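Local coordinates for UPF0255 protein frsA (Vibrio vulnificus, PDB 4I4C), which adopts an alpha/beta-hydrolase fold and probably hydrolyses carboxylic esters, at residues T354-D366 with I394-W408. Residues are numbered along the deposited sequence; the frame is centred on the assembly and turned at random.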
ATOM      1  N   THR A 354      20.140  10.089  12.620  1.00 35.39           N
ATOM      2  CA  THR A 354      19.098   9.714  13.564  1.00 24.11           C
ATOM      3  C   THR A 354      19.570   8.545  14.436  1.00 37.78           C
ATOM      4  O   THR A 354      20.333   7.684  13.988  1.00 34.57           O
ATOM      5  CB  THR A 354      17.728   9.418  12.845  1.00 30.12           C
ATOM      6  OG1 THR A 354      16.814   8.797  13.763  1.00 27.88           O
ATOM      7  CG2 THR A 354      17.928   8.528  11.628  1.00 21.96           C
ATOM      8  N   LYS A 355      19.132   8.535  15.690  1.00 34.44           N
ATOM      9  CA  LYS A 355      19.477   7.467  16.622  1.00 36.18           C
ATOM     10  C   LYS A 355      18.717   6.187  16.260  1.00 27.74           C
ATOM     11  O   LYS A 355      19.093   5.086  16.673  1.00 25.68           O
ATOM     12  CB  LYS A 355      19.142   7.912  18.046  1.00 40.24           C
ATOM     13  CG  LYS A 355      19.472   6.918  19.130  1.00 43.93           C
ATOM     14  CD  LYS A 355      19.036   7.468  20.468  1.00 48.22           C
ATOM     15  CE  LYS A 355      19.280   6.464  21.563  1.00 51.87           C
ATOM     16  NZ  LYS A 355      18.815   7.000  22.865  1.00 54.09           N
ATOM     17  N   VAL A 356      17.640   6.358  15.494  1.00 32.24           N
ATOM     18  CA  VAL A 356      16.833   5.245  14.988  1.00 31.20           C
ATOM     19  C   VAL A 356      17.600   4.407  13.975  1.00 21.50           C
ATOM     20  O   VAL A 356      18.044   4.912  12.943  1.00 23.57           O
ATOM     21  CB  VAL A 356      15.535   5.735  14.315  1.00 28.72           C
ATOM     22  CG1 VAL A 356      14.672   4.532  13.901  1.00 23.29           C
ATOM     23  CG2 VAL A 356      14.766   6.674  15.253  1.00 25.15           C
ATOM     24  N   PRO A 357      17.778   3.118  14.275  1.00 25.98           N
ATOM     25  CA  PRO A 357      18.385   2.255  13.268  1.00 23.26           C
ATOM     26  C   PRO A 357      17.353   1.939  12.178  1.00 26.57           C
ATOM     27  O   PRO A 357      16.276   1.405  12.452  1.00 24.56           O
ATOM     28  CB  PRO A 357      18.788   1.021  14.075  1.00 23.43           C
ATOM     29  CG  PRO A 357      17.837   0.973  15.206  1.00 27.15           C
ATOM     30  CD  PRO A 357      17.400   2.385  15.493  1.00 23.19           C
ATOM     31  N   ILE A 358      17.673   2.327  10.951  1.00 24.51           N
ATOM     32  CA  ILE A 358      16.807   2.086   9.810  1.00 28.76           C
ATOM     33  C   ILE A 358      17.434   1.045   8.893  1.00 30.14           C
ATOM     34  O   ILE A 358      18.582   1.192   8.468  1.00 24.30           O
ATOM     35  CB  ILE A 358      16.592   3.374   8.981  1.00 23.71           C
ATOM     36  CG1 ILE A 358      16.022   4.489   9.855  1.00 25.55           C
ATOM     37  CG2 ILE A 358      15.694   3.096   7.765  1.00 20.27           C
ATOM     38  CD1 ILE A 358      16.068   5.849   9.211  1.00 18.89           C
ATOM     39  N   LEU A 359      16.681  -0.009   8.601  1.00 24.70           N
ATOM     40  CA  LEU A 359      17.067  -0.962   7.575  1.00 17.85           C
ATOM     41  C   LEU A 359      16.289  -0.600   6.324  1.00 20.68           C
ATOM     42  O   LEU A 359      15.061  -0.558   6.345  1.00 19.10           O
ATOM     43  CB  LEU A 359      16.722  -2.385   8.009  1.00 22.51           C
ATOM     44  CG  LEU A 359      16.785  -3.457   6.922  1.00 27.56           C
ATOM     45  CD1 LEU A 359      18.214  -3.665   6.474  1.00 24.96           C
ATOM     46  CD2 LEU A 359      16.161  -4.775   7.398  1.00 28.75           C
ATOM     47  N   ALA A 360      17.006  -0.348   5.237  1.00 19.33           N
ATOM     48  CA  ALA A 360      16.409   0.171   4.022  1.00 18.00           C
ATOM     49  C   ALA A 360      16.728  -0.751   2.854  1.00 25.85           C
ATOM     50  O   ALA A 360      17.882  -0.880   2.441  1.00 24.36           O
ATOM     51  CB  ALA A 360      16.904   1.588   3.753  1.00 17.06           C
ATOM     52  N   MET A 361      15.695  -1.403   2.329  1.00 20.64           N
ATOM     53  CA  MET A 361      15.878  -2.407   1.308  1.00 22.86           C
ATOM     54  C   MET A 361      15.031  -2.094   0.097  1.00 18.98           C
ATOM     55  O   MET A 361      13.997  -1.427   0.192  1.00 16.27           O
ATOM     56  CB  MET A 361      15.457  -3.776   1.848  1.00 22.90           C
ATOM     57  CG  MET A 361      16.095  -4.127   3.192  1.00 30.39           C
ATOM     58  SD  MET A 361      15.450  -5.633   3.942  1.00 27.62           S
ATOM     59  CE  MET A 361      13.834  -5.111   4.482  1.00 22.25           C
ATOM     60  N   SER A 362      15.480  -2.601  -1.038  1.00 16.99           N
ATOM     61  CA  SER A 362      14.651  -2.691  -2.224  1.00 17.95           C
ATOM     62  C   SER A 362      15.210  -3.823  -3.059  1.00 21.29           C
ATOM     63  O   SER A 362      16.346  -4.257  -2.839  1.00 22.26           O
ATOM     64  CB  SER A 362      14.661  -1.379  -3.008  1.00 19.87           C
ATOM     65  OG  SER A 362      15.890  -1.216  -3.695  1.00 25.97           O
ATOM     66  N   LEU A 363      14.407  -4.321  -4.002  1.00 23.72           N
ATOM     67  CA  LEU A 363      14.842  -5.406  -4.864  1.00 28.49           C
ATOM     68  C   LEU A 363      15.764  -4.872  -5.956  1.00 27.39           C
ATOM     69  O   LEU A 363      15.615  -3.734  -6.404  1.00 28.49           O
ATOM     70  CB  LEU A 363      13.634  -6.146  -5.462  1.00 29.56           C
ATOM     71  CG  LEU A 363      12.941  -7.216  -4.608  1.00 23.21           C
ATOM     72  CD1 LEU A 363      12.546  -6.720  -3.235  1.00 28.16           C
ATOM     73  CD2 LEU A 363      11.718  -7.785  -5.339  1.00 22.37           C
ATOM     74  N   GLU A 364      16.722  -5.696  -6.373  1.00 25.23           N
ATOM     75  CA  GLU A 364      17.663  -5.307  -7.418  1.00 30.45           C
ATOM     76  C   GLU A 364      16.952  -4.808  -8.668  1.00 34.42           C
ATOM     77  O   GLU A 364      16.058  -5.470  -9.195  1.00 32.24           O
ATOM     78  CB  GLU A 364      18.581  -6.473  -7.784  1.00 34.48           C
ATOM     79  CG  GLU A 364      19.649  -6.089  -8.798  1.00 42.57           C
ATOM     80  CD  GLU A 364      20.553  -7.247  -9.183  1.00 52.77           C
ATOM     81  OE1 GLU A 364      20.804  -8.131  -8.331  1.00 51.91           O
ATOM     82  OE2 GLU A 364      21.007  -7.273 -10.348  1.00 54.99           O
ATOM     83  N   GLY A 365      17.343  -3.623  -9.122  1.00 36.80           N
ATOM     84  CA  GLY A 365      16.741  -3.035 -10.299  1.00 39.19           C
ATOM     85  C   GLY A 365      15.308  -2.576 -10.103  1.00 37.65           C
ATOM     86  O   GLY A 365      14.515  -2.616 -11.030  1.00 41.40           O
ATOM     87  N   ASP A 366      14.964  -2.165  -8.890  1.00 32.83           N
ATOM     88  CA  ASP A 366      13.693  -1.491  -8.662  1.00 25.73           C
ATOM     89  C   ASP A 366      13.884  -0.040  -9.080  1.00 29.92           C
ATOM     90  O   ASP A 366      14.574   0.712  -8.394  1.00 43.40           O
ATOM     91  CB  ASP A 366      13.294  -1.560  -7.181  1.00 22.75           C
ATOM     92  CG  ASP A 366      11.951  -0.891  -6.900  1.00 25.98           C
ATOM     93  OD1 ASP A 366      11.366  -0.286  -7.823  1.00 28.17           O
ATOM     94  OD2 ASP A 366      11.481  -0.956  -5.747  1.00 26.89           O
ATOM     95  N   ILE A 394      11.146 -13.097  -7.804  1.00 17.45           N
ATOM     96  CA  ILE A 394      10.675 -11.938  -7.058  1.00 28.24           C
ATOM     97  C   ILE A 394      10.159 -12.366  -5.683  1.00 31.00           C
ATOM     98  O   ILE A 394      10.402 -11.685  -4.678  1.00 31.47           O
ATOM     99  CB  ILE A 394       9.592 -11.125  -7.823  1.00 17.80           C
ATOM    100  CG1 ILE A 394      10.202 -10.378  -9.003  1.00 23.91           C
ATOM    101  CG2 ILE A 394       8.916 -10.146  -6.908  1.00 17.45           C
ATOM    102  CD1 ILE A 394      10.486 -11.264 -10.223  1.00 33.62           C
ATOM    103  N   THR A 395       9.480 -13.511  -5.633  1.00 26.16           N
ATOM    104  CA  THR A 395       8.948 -14.014  -4.364  1.00 18.01           C
ATOM    105  C   THR A 395      10.062 -14.259  -3.360  1.00 17.55           C
ATOM    106  O   THR A 395       9.932 -13.980  -2.162  1.00 22.67           O
ATOM    107  CB  THR A 395       8.196 -15.332  -4.553  1.00 16.42           C
ATOM    108  OG1 THR A 395       7.153 -15.139  -5.506  1.00 18.61           O
ATOM    109  CG2 THR A 395       7.613 -15.797  -3.231  1.00 19.20           C
ATOM    110  N   GLN A 396      11.164 -14.803  -3.846  1.00 21.77           N
ATOM    111  CA  GLN A 396      12.301 -15.034  -2.972  1.00 23.92           C
ATOM    112  C   GLN A 396      12.852 -13.709  -2.423  1.00 25.57           C
ATOM    113  O   GLN A 396      13.224 -13.617  -1.246  1.00 20.31           O
ATOM    114  CB  GLN A 396      13.378 -15.819  -3.709  1.00 21.63           C
ATOM    115  CG  GLN A 396      14.656 -15.953  -2.939  1.00 20.48           C
ATOM    116  CD  GLN A 396      15.751 -16.552  -3.781  1.00 23.61           C
ATOM    117  OE1 GLN A 396      15.801 -16.348  -4.997  1.00 33.76           O
ATOM    118  NE2 GLN A 396      16.630 -17.306  -3.148  1.00 21.62           N
ATOM    119  N   GLY A 397      12.883 -12.693  -3.282  1.00 19.14           N
ATOM    120  CA  GLY A 397      13.267 -11.347  -2.886  1.00 19.21           C
ATOM    121  C   GLY A 397      12.344 -10.781  -1.828  1.00 23.98           C
ATOM    122  O   GLY A 397      12.799 -10.243  -0.821  1.00 20.78           O
ATOM    123  N   TYR A 398      11.038 -10.914  -2.038  1.00 18.52           N
ATOM    124  CA  TYR A 398      10.080 -10.468  -1.028  1.00 20.73           C
ATOM    125  C   TYR A 398      10.317 -11.192   0.291  1.00 22.55           C
ATOM    126  O   TYR A 398      10.377 -10.569   1.361  1.00 18.78           O
ATOM    127  CB  TYR A 398       8.630 -10.716  -1.479  1.00 24.69           C
ATOM    128  CG  TYR A 398       8.083  -9.772  -2.541  1.00 36.37           C
ATOM    129  CD1 TYR A 398       8.674  -8.535  -2.788  1.00 38.61           C
ATOM    130  CD2 TYR A 398       6.951 -10.119  -3.286  1.00 39.57           C
ATOM    131  CE1 TYR A 398       8.162  -7.672  -3.761  1.00 37.51           C
ATOM    132  CE2 TYR A 398       6.433  -9.267  -4.262  1.00 37.86           C
ATOM    133  CZ  TYR A 398       7.041  -8.045  -4.489  1.00 43.76           C
ATOM    134  OH  TYR A 398       6.535  -7.199  -5.452  1.00 47.55           O
ATOM    135  N   GLU A 399      10.455 -12.515   0.216  1.00 23.42           N
ATOM    136  CA  GLU A 399      10.586 -13.323   1.423  1.00 29.55           C
ATOM    137  C   GLU A 399      11.898 -13.083   2.188  1.00 30.73           C
ATOM    138  O   GLU A 399      11.876 -13.012   3.416  1.00 20.24           O
ATOM    139  CB  GLU A 399      10.301 -14.802   1.136  1.00 34.96           C
ATOM    140  CG  GLU A 399       8.814 -15.020   0.798  1.00 40.84           C
ATOM    141  CD  GLU A 399       8.403 -16.479   0.643  1.00 55.55           C
ATOM    142  OE1 GLU A 399       7.183 -16.732   0.493  1.00 54.15           O
ATOM    143  OE2 GLU A 399       9.285 -17.368   0.662  1.00 62.91           O
ATOM    144  N   GLN A 400      13.014 -12.934   1.470  1.00 16.88           N
ATOM    145  CA  GLN A 400      14.277 -12.513   2.089  1.00 17.47           C
ATOM    146  C   GLN A 400      14.117 -11.178   2.792  1.00 18.22           C
ATOM    147  O   GLN A 400      14.538 -11.020   3.934  1.00 28.42           O
ATOM    148  CB  GLN A 400      15.372 -12.309   1.042  1.00 29.30           C
ATOM    149  CG  GLN A 400      16.025 -13.545   0.456  1.00 38.88           C
ATOM    150  CD  GLN A 400      17.135 -13.166  -0.524  1.00 42.14           C
ATOM    151  OE1 GLN A 400      17.763 -12.114  -0.384  1.00 40.65           O
ATOM    152  NE2 GLN A 400      17.364 -14.011  -1.526  1.00 40.72           N
ATOM    153  N   SER A 401      13.532 -10.209   2.085  1.00 26.36           N
ATOM    154  CA  SER A 401      13.369  -8.850   2.604  1.00 24.77           C
ATOM    155  C   SER A 401      12.634  -8.869   3.929  1.00 26.89           C
ATOM    156  O   SER A 401      13.033  -8.223   4.905  1.00 22.62           O
ATOM    157  CB  SER A 401      12.578  -8.008   1.605  1.00 31.51           C
ATOM    158  OG  SER A 401      13.339  -7.781   0.435  1.00 42.14           O
ATOM    159  N   LEU A 402      11.548  -9.626   3.942  1.00 22.70           N
ATOM    160  CA  LEU A 402      10.686  -9.726   5.102  1.00 22.44           C
ATOM    161  C   LEU A 402      11.361 -10.470   6.241  1.00 22.97           C
ATOM    162  O   LEU A 402      11.119 -10.170   7.415  1.00 27.89           O
ATOM    163  CB  LEU A 402       9.384 -10.436   4.724  1.00 26.09           C
ATOM    164  CG  LEU A 402       8.167  -9.768   5.341  1.00 34.94           C
ATOM    165  CD1 LEU A 402       8.065  -8.338   4.823  1.00 37.50           C
ATOM    166  CD2 LEU A 402       6.906 -10.558   5.036  1.00 34.99           C
ATOM    167  N   ASP A 403      12.195 -11.452   5.911  1.00 22.49           N
ATOM    168  CA  ASP A 403      12.958 -12.152   6.948  1.00 25.09           C
ATOM    169  C   ASP A 403      13.964 -11.217   7.643  1.00 25.11           C
ATOM    170  O   ASP A 403      14.125 -11.257   8.868  1.00 24.63           O
ATOM    171  CB  ASP A 403      13.662 -13.395   6.382  1.00 36.21           C
ATOM    172  CG  ASP A 403      12.689 -14.535   6.060  1.00 45.90           C
ATOM    173  OD1 ASP A 403      11.529 -14.497   6.543  1.00 48.53           O
ATOM    174  OD2 ASP A 403      13.090 -15.473   5.328  1.00 42.30           O
ATOM    175  N   LEU A 404      14.631 -10.385   6.847  1.00 23.23           N
ATOM    176  CA  LEU A 404      15.568  -9.370   7.337  1.00 31.07           C
ATOM    177  C   LEU A 404      14.871  -8.309   8.188  1.00 30.51           C
ATOM    178  O   LEU A 404      15.448  -7.764   9.145  1.00 20.49           O
ATOM    179  CB  LEU A 404      16.238  -8.685   6.146  1.00 32.75           C
ATOM    180  CG  LEU A 404      17.277  -9.530   5.409  1.00 32.80           C
ATOM    181  CD1 LEU A 404      17.650  -8.874   4.102  1.00 32.49           C
ATOM    182  CD2 LEU A 404      18.512  -9.712   6.273  1.00 34.01           C
ATOM    183  N   ALA A 405      13.629  -8.019   7.808  1.00 20.92           N
ATOM    184  CA  ALA A 405      12.794  -7.047   8.500  1.00 22.75           C
ATOM    185  C   ALA A 405      12.465  -7.513   9.904  1.00 27.92           C
ATOM    186  O   ALA A 405      12.604  -6.763  10.869  1.00 21.10           O
ATOM    187  CB  ALA A 405      11.504  -6.829   7.726  1.00 22.09           C
ATOM    188  N   ILE A 406      11.996  -8.749  10.014  1.00 26.44           N
ATOM    189  CA  ILE A 406      11.573  -9.272  11.303  1.00 30.08           C
ATOM    190  C   ILE A 406      12.786  -9.445  12.238  1.00 31.06           C
ATOM    191  O   ILE A 406      12.688  -9.216  13.451  1.00 27.19           O
ATOM    192  CB  ILE A 406      10.711 -10.559  11.144  1.00 33.88           C
ATOM    193  CG1 ILE A 406       9.219 -10.218  11.234  1.00 33.39           C
ATOM    194  CG2 ILE A 406      11.033 -11.576  12.214  1.00 33.90           C
ATOM    195  CD1 ILE A 406       8.797  -8.993  10.448  1.00 30.04           C
ATOM    196  N   LYS A 407      13.930  -9.818  11.670  1.00 29.61           N
ATOM    197  CA  LYS A 407      15.167  -9.921  12.457  1.00 29.61           C
ATOM    198  C   LYS A 407      15.586  -8.570  13.034  1.00 25.61           C
ATOM    199  O   LYS A 407      16.018  -8.475  14.190  1.00 30.80           O
ATOM    200  CB  LYS A 407      16.319 -10.520  11.636  1.00 22.72           C
ATOM    201  CG  LYS A 407      16.401 -12.035  11.720  1.00 42.96           C
ATOM    202  CD  LYS A 407      16.500 -12.516  13.172  1.00 48.09           C
ATOM    203  CE  LYS A 407      17.727 -11.938  13.879  1.00 53.57           C
ATOM    204  NZ  LYS A 407      17.980 -12.580  15.203  1.00 57.20           N
ATOM    205  N   TRP A 408      15.449  -7.536  12.213  1.00 27.52           N
ATOM    206  CA  TRP A 408      15.757  -6.173  12.620  1.00 30.80           C
ATOM    207  C   TRP A 408      14.850  -5.780  13.779  1.00 32.41           C
ATOM    208  O   TRP A 408      15.306  -5.218  14.775  1.00 28.74           O
ATOM    209  CB  TRP A 408      15.548  -5.235  11.433  1.00 22.27           C
ATOM    210  CG  TRP A 408      16.103  -3.846  11.592  1.00 31.09           C
ATOM    211  CD1 TRP A 408      15.425  -2.729  12.004  1.00 29.86           C
ATOM    212  CD2 TRP A 408      17.440  -3.420  11.305  1.00 30.48           C
ATOM    213  NE1 TRP A 408      16.262  -1.638  11.995  1.00 26.24           N
ATOM    214  CE2 TRP A 408      17.502  -2.033  11.568  1.00 28.86           C
ATOM    215  CE3 TRP A 408      18.590  -4.074  10.851  1.00 27.36           C
ATOM    216  CZ2 TRP A 408      18.668  -1.292  11.389  1.00 29.75           C
ATOM    217  CZ3 TRP A 408      19.747  -3.338  10.672  1.00 33.73           C
ATOM    218  CH2 TRP A 408      19.777  -1.962  10.940  1.00 35.12           C
TER
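G397 O, beside which L363 packs, is gripped twice from within its own helix: S401 OG donates to G397 O at 2.8 Å, and S401 N reaches the same oxygen from the opposite face of its plane. L363 fits where G397 offers no side chain: CD2 meets I394 CG2 at 4.0 Å and Y398 CE1 at 3.9 Å, and CD1 faces S401 OG.

The strand runs antiparallel to the helix, their axes 9.1 Å apart, and L359, M361 and L363 all point at it. L359 CD2 reaches the backbone at L404 O. M361 bends at chi3 (-73°), bringing SD to 3.8 Å from L404 CB and turning CE toward S401 O.

At the start of the strand, W408 NE1 gives its hydrogen to P357 O at 3.1 Å, the one hydrogen bond that joins 354-366 to helix 394-408. The N-H...O angle is 156°, and P357 O lies almost in the indole plane; seen from the proline, however, NE1 stands well above the carbonyl plane and misses the lone pairs. W408 carries CG anti to its backbone N (chi1 -167°), which swings the indole off the helix and against the strand. There L359 CB sits over the six-membered ring, 3.7 Å from its centroid in a CH-pi contact, while P357 CB touches W408 CZ2 at 3.5 Å. The edge bond and the methylene over one face together help fix the indole's rotation.

Strand 358-363 lies between parallel strands 291-295 and 385-389 in the central sheet of an alpha/beta-hydrolase fold; I358 and S362, pointing away from helix 394-413, meet helix 371-379. D366, salt-bridged to R272, lines with it, Y398 and L402 the pocket holding a polyether molecule. With S401 OG bonded within its own helix, the join is mainly apolar, and the indole N-H supplies its directional polar link.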